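Local coordinates for threonine phosphate decarboxylase-like enzyme (Sulfurospirillum multivorans, PDB 6OUX), which is a pyridoxal phosphate-dependent decarboxylase that converts L-serine O-phosphate to ethanolamine O-phosphate for norcobamide biosynthesis, at residues Q113-Q118 / N235-K240; F147-N150 / S156-A159; L187-M192 / S226-D231; I194-L199 / I205-S210. One frame throughout, in Å; residues are numbered along the deposited sequence.

Overall arrangement
Contacts 1 and 4 pack helices on central strands of the large seven-stranded sheet; contact 3 joins two helices beside it, and contact 2 lies at the sheet's edge. Contacts 1 and 4 are buried, on the neighbouring parallel strands 236-241 and 204-208, and their backbones pair directly, Val239 with Ile207. Contact 3, partly buried, shares helix 189-198 with contact 4, and its Leu229 packs on Leu196 and Ile207. Contact 2 is a surface turn after the outermost strand 143-148, tied to contacts 3 and 4 through Phe157 against Leu187 and Leu195. The chemistry follows the place: aliphatic side chains meet in contacts 1, 3 and 4, whereas contact 2 adds a water bridge.

Contact 1 of 4, residues Q113-Q118 / N235-K240; sequences QMLLQQ and NVIIVK
Leu115 brings helix 108-116 onto strand 236-241. Its CB points toward the strand, and with CD1 extended from CA (chi2 173°) that methyl is the group that arrives there. CD1 lies 3.9 Å from Ile237 CG2 and, more loosely, 4.3 Å from Val239 CG2. Ile237 and Val239, two residues apart, use the same face of the strand, while Ile238 between them packs on the other face against Glu209 and Ser226. Leu115 and Ile237 run past each other in opposite directions, so the leucine branch flanks the isoleucine CG2, which stands anti to its own backbone N. Further along, Gln117 N bonds Gln113 O at 3.1 Å. Leu115 also touches Ile206 of strand 204-208 and Lys262 of helix 260-266, and Val239 rests on Ala108 and Ile112 of the same helix as Leu115. This is helix-on-sheet packing in the large domain of a fold type I PLP enzyme. With methyl groups alone meeting, the contact is non-directional: burial of apolar surface and van der Waals attraction hold it, and the side chains fill the gap between backbones 9.8 Å apart from Leu115 CA to Ile237 CA.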
# COMPACT_ATOMS: atom_id res chain seq x y z
N GLN A 113 6.81 -3.59 11.54
CA GLN A 113 6.43 -4.97 11.38
C GLN A 113 7.33 -5.70 10.41
O GLN A 113 7.71 -6.85 10.72
CB GLN A 113 4.93 -5.09 11.06
CG GLN A 113 4.13 -4.62 12.28
CD GLN A 113 2.63 -4.36 12.10
OE1 GLN A 113 1.88 -4.23 13.11
NE2 GLN A 113 2.17 -4.28 10.86
N MET A 114 7.66 -5.09 9.27
CA MET A 114 8.70 -5.62 8.31
C MET A 114 10.06 -5.80 8.98
O MET A 114 10.66 -6.86 8.88
CB MET A 114 8.78 -4.77 7.05
CG MET A 114 9.96 -5.03 6.07
SD MET A 114 10.23 -3.73 4.82
CE MET A 114 11.23 -2.62 5.82
N LEU A 115 10.51 -4.80 9.75
CA LEU A 115 11.74 -4.92 10.51
C LEU A 115 11.76 -6.09 11.51
O LEU A 115 12.74 -6.83 11.60
CB LEU A 115 12.05 -3.60 11.24
CG LEU A 115 12.38 -2.41 10.32
CD1 LEU A 115 12.50 -1.13 11.15
CD2 LEU A 115 13.66 -2.68 9.55
N LEU A 116 10.68 -6.24 12.25
CA LEU A 116 10.66 -7.22 13.32
C LEU A 116 10.49 -8.65 12.79
O LEU A 116 10.82 -9.61 13.51
CB LEU A 116 9.58 -6.87 14.33
CG LEU A 116 9.76 -5.60 15.17
CD1 LEU A 116 8.61 -5.50 16.17
CD2 LEU A 116 11.04 -5.50 15.95
N GLN A 117 10.00 -8.80 11.57
CA GLN A 117 9.86 -10.12 10.96
C GLN A 117 11.19 -10.71 10.42
O GLN A 117 11.24 -11.82 9.90
CB GLN A 117 8.90 -10.05 9.77
CG GLN A 117 7.43 -10.01 10.10
CD GLN A 117 6.58 -9.73 8.83
OE1 GLN A 117 6.99 -9.00 7.93
NE2 GLN A 117 5.41 -10.35 8.77
N GLN A 118 12.25 -9.95 10.43
CA GLN A 118 13.46 -10.42 9.79
C GLN A 118 14.05 -11.49 10.70
O GLN A 118 13.82 -11.48 11.93
CB GLN A 118 14.45 -9.26 9.55
CG GLN A 118 13.85 -8.06 8.79
CD GLN A 118 13.40 -8.39 7.36
OE1 GLN A 118 12.17 -8.54 7.04
NE2 GLN A 118 14.37 -8.47 6.48
N ASN A 235 23.65 2.29 15.16
CA ASN A 235 22.64 1.28 15.42
C ASN A 235 21.19 1.82 15.39
O ASN A 235 20.27 1.06 15.66
CB ASN A 235 22.86 0.55 16.74
CG ASN A 235 22.75 1.44 17.93
OD1 ASN A 235 22.79 2.68 17.80
ND2 ASN A 235 22.77 0.84 19.10
N VAL A 236 21.00 3.10 15.10
CA VAL A 236 19.68 3.68 15.06
C VAL A 236 18.97 3.49 13.72
O VAL A 236 19.52 3.78 12.64
CB VAL A 236 19.73 5.14 15.51
CG1 VAL A 236 18.44 5.92 15.20
CG2 VAL A 236 20.01 5.18 17.00
N ILE A 237 17.69 3.16 13.85
CA ILE A 237 16.72 3.19 12.77
C ILE A 237 15.60 4.14 13.16
O ILE A 237 15.01 4.01 14.25
CB ILE A 237 16.15 1.82 12.49
CG1 ILE A 237 17.24 0.92 11.92
CG2 ILE A 237 15.01 1.88 11.48
CD1 ILE A 237 16.98 -0.56 12.01
N ILE A 238 15.38 5.15 12.31
CA ILE A 238 14.29 6.09 12.53
C ILE A 238 13.11 5.69 11.69
O ILE A 238 13.25 5.41 10.48
CB ILE A 238 14.71 7.55 12.17
CG1 ILE A 238 15.93 7.99 12.98
CG2 ILE A 238 13.55 8.52 12.36
CD1 ILE A 238 15.72 8.01 14.50
N VAL A 239 11.93 5.67 12.29
CA VAL A 239 10.73 5.43 11.50
C VAL A 239 9.73 6.55 11.76
O VAL A 239 9.59 7.00 12.90
CB VAL A 239 10.07 4.07 11.92
CG1 VAL A 239 8.86 3.84 11.09
CG2 VAL A 239 10.99 2.90 11.74
N LYS A 240 8.99 6.96 10.73
CA LYS A 240 8.09 8.14 10.85
C LYS A 240 6.95 8.05 9.84
O LYS A 240 7.18 7.89 8.65
CB LYS A 240 8.87 9.46 10.70
CG LYS A 240 8.01 10.67 10.84
CD LYS A 240 8.74 11.96 11.17
CE LYS A 240 7.74 13.06 11.42
NZ LYS A 240 6.95 13.26 10.18

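Contact 2 of 4, residues F147-N150 / S156-A159; sequences FPLN and SFDA
A mainly apolar surface contact, with a water bridge beside it, closes the turn that leads from edge strand 143-148 into helix 159-169. At its middle Leu149 CD1 lies 3.9 Å from Phe157 CD1, approaching the ring obliquely. Leu149 holds CD1 almost eclipsed with CA (chi2 -8°), an unusual conformation that carries this methyl toward the ring. Phe147, two residues earlier, extends its ring toward the same loop, where its CZ comes to 4.1 Å from Asp158 O. Next to the connecting loop, where the chains run close, one water joins the backbones, accepting from Asn150 N at 2.8 Å and donating to Ser156 O at 2.6 Å. Asp158 is the N-cap of the following helix, its OD1 accepting from Lys161 N. The side chain of Leu149 is about 7 Å from that of Asn181, which binds O-phospho-L-serine, so the turn is near the substrate pocket. On the strand side, Phe147 meets Tyr162 edge-to-face and also touches Phe165, both on helix 159-169. Phe157 meets Tyr162 as well and packs on Met127 of strand 123-128, fitting between helix and sheet.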
# COMPACT_ATOMS: atom_id res chain seq x y z
N PHE A 147 9.44 -3.65 28.98
CA PHE A 147 9.74 -2.68 30.05
C PHE A 147 8.42 -1.95 30.47
O PHE A 147 7.78 -1.35 29.62
CB PHE A 147 10.76 -1.66 29.53
CG PHE A 147 11.21 -0.68 30.59
CD1 PHE A 147 12.16 -1.04 31.51
CD2 PHE A 147 10.63 0.58 30.67
CE1 PHE A 147 12.54 -0.19 32.52
CE2 PHE A 147 11.01 1.46 31.67
CZ PHE A 147 11.96 1.07 32.60
N PRO A 148 8.00 -2.04 31.77
CA PRO A 148 6.72 -1.42 32.18
C PRO A 148 6.87 0.02 32.50
O PRO A 148 7.68 0.35 33.30
CB PRO A 148 6.35 -2.21 33.45
CG PRO A 148 7.68 -2.64 34.00
CD PRO A 148 8.50 -2.98 32.80
N LEU A 149 6.15 0.88 31.81
CA LEU A 149 6.05 2.29 32.22
C LEU A 149 5.15 2.32 33.44
O LEU A 149 4.18 1.57 33.52
CB LEU A 149 5.40 3.15 31.14
CG LEU A 149 6.21 3.68 29.96
CD1 LEU A 149 7.71 3.48 30.03
CD2 LEU A 149 5.60 3.35 28.61
N ASN A 150 5.40 3.22 34.36
CA ASN A 150 4.54 3.24 35.50
C ASN A 150 3.57 4.45 35.52
O ASN A 150 3.99 5.63 35.41
CB ASN A 150 5.41 3.05 36.71
CG ASN A 150 4.75 3.49 37.97
OD1 ASN A 150 3.65 3.02 38.38
ND2 ASN A 150 5.43 4.43 38.62
N SER A 156 6.03 8.17 32.52
CA SER A 156 7.31 8.81 32.20
C SER A 156 8.36 7.74 32.06
O SER A 156 8.44 6.82 32.87
CB SER A 156 7.72 9.73 33.36
OG SER A 156 8.84 10.49 33.07
N PHE A 157 9.12 7.87 31.00
CA PHE A 157 10.14 6.90 30.63
C PHE A 157 11.40 7.19 31.47
O PHE A 157 12.08 8.23 31.29
CB PHE A 157 10.42 7.10 29.15
CG PHE A 157 11.34 6.11 28.59
CD1 PHE A 157 10.89 4.85 28.26
CD2 PHE A 157 12.67 6.44 28.43
CE1 PHE A 157 11.77 3.92 27.75
CE2 PHE A 157 13.55 5.53 27.93
CZ PHE A 157 13.11 4.27 27.58
N ASP A 158 11.66 6.32 32.43
CA ASP A 158 12.88 6.42 33.23
C ASP A 158 14.10 5.77 32.45
O ASP A 158 14.21 4.53 32.32
CB ASP A 158 12.65 5.78 34.58
CG ASP A 158 13.91 5.75 35.46
OD1 ASP A 158 15.03 5.81 34.93
OD2 ASP A 158 13.75 5.67 36.69
N ALA A 159 14.98 6.63 31.96
CA ALA A 159 16.00 6.26 30.96
C ALA A 159 17.14 5.39 31.55
O ALA A 159 17.61 4.47 30.90
CB ALA A 159 16.59 7.50 30.36
O HOH W 1 7.55 4.94 34.35

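Contact 3 of 4, residues L187-M192 / S226-D231; sequences LSLEKM and STVLFD
Met192 N donates to Ser188 O at 2.8 Å, closing the first turn of helix 189-198; Met192 points toward helix 227-232 and the end of Leu189 swings to it. Ser188 is the N-cap residue of this helix. Asp231 N to Thr227 O, also 2.8 Å, winds the opposing helix in the same way, and Leu229 and Val228 project from it toward the first. Leu189 CD2 is the methyl that reaches both of them, at 3.9 Å from Val228 CG2 and 4.1 Å from Leu229 CD2. It meets the valine side chain at about a right angle. Leu229 divides its branches: CD2 takes Leu189, while CD1 lies 4.1 Å from Met192 CB. Met192 touches with its CB; the bent chain beyond carries its CE to Ile207. Leu229 also packs on His193 and Leu196 further along helix 189-198, and Ser226 OG is bonded to Glu209. The interface thus joins the starts of two helices of the large domain through aliphatic groups. Polar backbone groups are served within the helices or by residues such as Glu217 (Leu189 N) and Ser225 (Thr227 N), which leaves dispersion and burial of apolar surface as the forces between the helices.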
# COMPACT_ATOMS: atom_id res chain seq x y z
N LEU A 187 10.60 12.14 25.47
CA LEU A 187 11.96 12.18 26.01
C LEU A 187 12.79 13.17 25.21
O LEU A 187 12.88 13.03 23.97
CB LEU A 187 12.60 10.80 25.85
CG LEU A 187 13.89 10.59 26.65
CD1 LEU A 187 13.60 10.65 28.15
CD2 LEU A 187 14.52 9.27 26.29
N SER A 188 13.41 14.13 25.90
CA SER A 188 14.26 15.17 25.24
C SER A 188 15.38 14.61 24.39
O SER A 188 15.86 13.49 24.63
CB SER A 188 14.92 16.09 26.30
OG SER A 188 15.76 15.33 27.14
N LEU A 189 15.85 15.42 23.45
CA LEU A 189 16.99 15.04 22.64
C LEU A 189 18.19 14.85 23.58
O LEU A 189 18.95 13.89 23.44
CB LEU A 189 17.33 16.12 21.59
CG LEU A 189 16.55 15.98 20.28
CD1 LEU A 189 16.68 17.20 19.36
CD2 LEU A 189 16.97 14.70 19.55
N GLU A 190 18.32 15.73 24.56
CA GLU A 190 19.42 15.62 25.51
C GLU A 190 19.43 14.23 26.13
O GLU A 190 20.47 13.60 26.23
CB GLU A 190 19.32 16.67 26.59
CG GLU A 190 20.34 16.49 27.73
CD GLU A 190 20.49 17.73 28.61
OE1 GLU A 190 20.46 17.58 29.83
OE2 GLU A 190 20.64 18.85 28.07
N LYS A 191 18.29 13.78 26.59
CA LYS A 191 18.20 12.47 27.27
C LYS A 191 18.26 11.27 26.32
O LYS A 191 18.80 10.24 26.69
CB LYS A 191 16.94 12.36 28.10
CG LYS A 191 16.82 13.49 29.08
CD LYS A 191 17.22 13.11 30.49
CE LYS A 191 15.98 12.83 31.33
NZ LYS A 191 15.37 14.07 31.85
N MET A 192 17.72 11.42 25.11
CA MET A 192 17.89 10.41 24.07
C MET A 192 19.38 10.17 23.77
O MET A 192 19.76 9.02 23.53
CB MET A 192 17.15 10.76 22.73
CG MET A 192 15.67 10.43 22.68
SD MET A 192 15.12 8.71 23.09
CE MET A 192 16.32 7.89 22.26
N SER A 226 14.51 13.59 14.83
CA SER A 226 15.44 12.52 15.31
C SER A 226 16.53 12.14 14.20
O SER A 226 17.33 11.18 14.38
CB SER A 226 14.63 11.25 15.71
OG SER A 226 13.55 11.47 16.58
N THR A 227 16.59 12.89 13.07
CA THR A 227 17.68 12.64 12.07
C THR A 227 19.09 12.80 12.65
O THR A 227 20.00 12.04 12.26
CB THR A 227 17.50 13.56 10.83
OG1 THR A 227 16.22 13.33 10.26
CG2 THR A 227 18.52 13.33 9.70
N VAL A 228 19.28 13.78 13.55
CA VAL A 228 20.52 13.94 14.33
C VAL A 228 20.95 12.63 14.98
O VAL A 228 22.12 12.26 14.96
CB VAL A 228 20.52 15.00 15.48
CG1 VAL A 228 20.56 16.39 14.96
CG2 VAL A 228 19.38 14.89 16.45
N LEU A 229 19.99 11.89 15.52
CA LEU A 229 20.28 10.58 16.12
C LEU A 229 20.67 9.52 15.12
O LEU A 229 21.65 8.73 15.35
CB LEU A 229 19.11 10.11 16.97
CG LEU A 229 18.56 11.12 17.93
CD1 LEU A 229 17.32 10.48 18.62
CD2 LEU A 229 19.57 11.62 18.97
N PHE A 230 19.98 9.49 14.00
CA PHE A 230 20.36 8.63 12.90
C PHE A 230 21.79 8.92 12.45
O PHE A 230 22.60 7.98 12.27
CB PHE A 230 19.41 8.80 11.70
CG PHE A 230 19.78 7.94 10.51
CD1 PHE A 230 19.69 6.61 10.60
CD2 PHE A 230 20.24 8.50 9.33
CE1 PHE A 230 19.98 5.79 9.53
CE2 PHE A 230 20.56 7.72 8.25
CZ PHE A 230 20.45 6.36 8.35
N ASP A 231 22.14 10.20 12.34
CA ASP A 231 23.47 10.53 11.84
C ASP A 231 24.63 10.17 12.78
O ASP A 231 25.74 9.84 12.30
CB ASP A 231 23.59 11.99 11.46
CG ASP A 231 22.82 12.34 10.23
OD1 ASP A 231 22.40 11.47 9.40
OD2 ASP A 231 22.64 13.56 10.13

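Contact 4 of 4, residues I194-L199 / I205-S210; sequences ILLKRL and IIIDES
Ile205 extends fully, CG1 anti to its carbonyl carbon (chi1 -61°) and CD1 anti to CA (chi2 179°), and so sends its terminal methyl from the strand to helix 189-198. Leu196 has CG turned the same way (chi1 -66°), which brings its branches to the strand. Leu196 CD2 settles against two methyls of the isoleucine, 3.8 Å from Ile205 CD1 and 3.9 Å from Ile205 CG2, while the other branch, CD1, is 4.3 Å from Ile207 CD1. The tip of Ile205 also reaches Leu199, with its CD1 3.8 Å from Leu199 CB and 3.5 Å from Leu199 O. The strand then ends in an Asx turn: Asp208 OD1 accepts from Ser210 N at 2.9 Å and, on its syn lone pair, from Ser210 OG at 2.5 Å. Both bonds fall on OD1 and probably restrain the carboxylate's rotation, and Ser210 OG is itself bonded to Ser241 N, tying the turn to the neighbouring strand. Ile205 and Ile207 face the helix, while Ile206, on the other side of the sheet, touches Leu115 of helix 108-116. The contact is the return half of the beta-alpha-beta unit formed by strand 173-177, helix 189-198 and strand 204-208. Helix 159-169 flanks it through Ile166 against Leu199, and strand 236-241 adjoins through Val236 against Leu196.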
# COMPACT_ATOMS: atom_id res chain seq x y z
N ILE A 194 22.07 10.50 25.80
CA ILE A 194 22.57 9.70 26.94
C ILE A 194 22.17 8.24 26.84
O ILE A 194 23.02 7.35 26.90
CB ILE A 194 22.08 10.28 28.28
CG1 ILE A 194 22.68 11.66 28.46
CG2 ILE A 194 22.47 9.38 29.46
CD1 ILE A 194 21.89 12.47 29.46
N LEU A 195 20.89 7.99 26.60
CA LEU A 195 20.39 6.62 26.40
C LEU A 195 21.12 5.92 25.28
O LEU A 195 21.65 4.79 25.46
CB LEU A 195 18.88 6.63 26.19
CG LEU A 195 18.15 5.30 25.90
CD1 LEU A 195 16.68 5.39 26.30
CD2 LEU A 195 18.27 4.83 24.43
N LEU A 196 21.20 6.60 24.11
CA LEU A 196 21.80 5.95 22.91
C LEU A 196 23.31 5.73 23.02
O LEU A 196 23.85 4.74 22.52
CB LEU A 196 21.53 6.76 21.61
CG LEU A 196 20.06 6.82 21.20
CD1 LEU A 196 19.89 7.77 20.05
CD2 LEU A 196 19.53 5.44 20.86
N LYS A 197 24.00 6.62 23.68
CA LYS A 197 25.40 6.35 23.96
C LYS A 197 25.60 5.04 24.77
O LYS A 197 26.44 4.19 24.41
CB LYS A 197 26.02 7.51 24.70
CG LYS A 197 26.20 8.71 23.81
CD LYS A 197 26.75 9.89 24.61
CE LYS A 197 27.66 10.76 23.74
NZ LYS A 197 27.04 11.09 22.41
N ARG A 198 24.82 4.91 25.83
CA ARG A 198 24.87 3.72 26.71
C ARG A 198 24.42 2.44 26.03
O ARG A 198 24.88 1.33 26.40
CB ARG A 198 24.02 3.99 27.95
CG ARG A 198 23.89 2.87 28.95
CD ARG A 198 23.46 3.37 30.33
NE ARG A 198 23.33 2.26 31.26
CZ ARG A 198 22.79 2.32 32.48
NH1 ARG A 198 22.31 3.46 32.98
NH2 ARG A 198 22.69 1.20 33.17
N LEU A 199 23.50 2.55 25.07
CA LEU A 199 23.00 1.37 24.35
C LEU A 199 23.63 1.11 23.01
O LEU A 199 23.06 0.44 22.16
CB LEU A 199 21.49 1.43 24.24
CG LEU A 199 20.80 1.48 25.62
CD1 LEU A 199 19.29 1.45 25.42
CD2 LEU A 199 21.19 0.31 26.54
N ILE A 205 18.23 -0.15 17.25
CA ILE A 205 17.41 0.66 18.10
C ILE A 205 16.49 1.43 17.15
O ILE A 205 16.94 2.35 16.45
CB ILE A 205 18.24 1.64 18.98
CG1 ILE A 205 19.17 0.83 19.91
CG2 ILE A 205 17.25 2.54 19.72
CD1 ILE A 205 20.04 1.67 20.79
N ILE A 206 15.23 0.98 17.13
CA ILE A 206 14.20 1.49 16.26
C ILE A 206 13.46 2.56 16.99
O ILE A 206 12.98 2.33 18.11
CB ILE A 206 13.17 0.41 15.88
CG1 ILE A 206 13.85 -0.64 14.99
CG2 ILE A 206 11.99 1.06 15.19
CD1 ILE A 206 13.12 -1.95 14.96
N ILE A 207 13.42 3.75 16.41
CA ILE A 207 12.75 4.87 17.07
C ILE A 207 11.67 5.36 16.14
O ILE A 207 11.96 5.92 15.05
CB ILE A 207 13.73 6.05 17.36
CG1 ILE A 207 14.94 5.57 18.16
CG2 ILE A 207 12.98 7.14 18.08
CD1 ILE A 207 16.06 6.57 18.41
N ASP A 208 10.43 5.19 16.58
CA ASP A 208 9.24 5.72 15.91
C ASP A 208 8.96 7.16 16.37
O ASP A 208 8.45 7.40 17.50
CB ASP A 208 8.04 4.80 16.11
CG ASP A 208 6.80 5.29 15.39
OD1 ASP A 208 6.77 6.34 14.71
OD2 ASP A 208 5.79 4.58 15.54
N GLU A 209 9.34 8.12 15.53
CA GLU A 209 9.09 9.51 15.86
C GLU A 209 7.88 10.09 15.14
O GLU A 209 7.88 11.29 14.80
CB GLU A 209 10.34 10.36 15.52
CG GLU A 209 10.71 10.34 14.04
CD GLU A 209 11.64 11.46 13.65
OE1 GLU A 209 12.17 12.16 14.60
OE2 GLU A 209 11.88 11.60 12.42
N SER A 210 6.90 9.27 14.92
CA SER A 210 5.71 9.67 14.12
C SER A 210 4.99 10.91 14.68
O SER A 210 4.30 11.65 13.93
CB SER A 210 4.72 8.49 13.97
OG SER A 210 5.19 7.48 13.08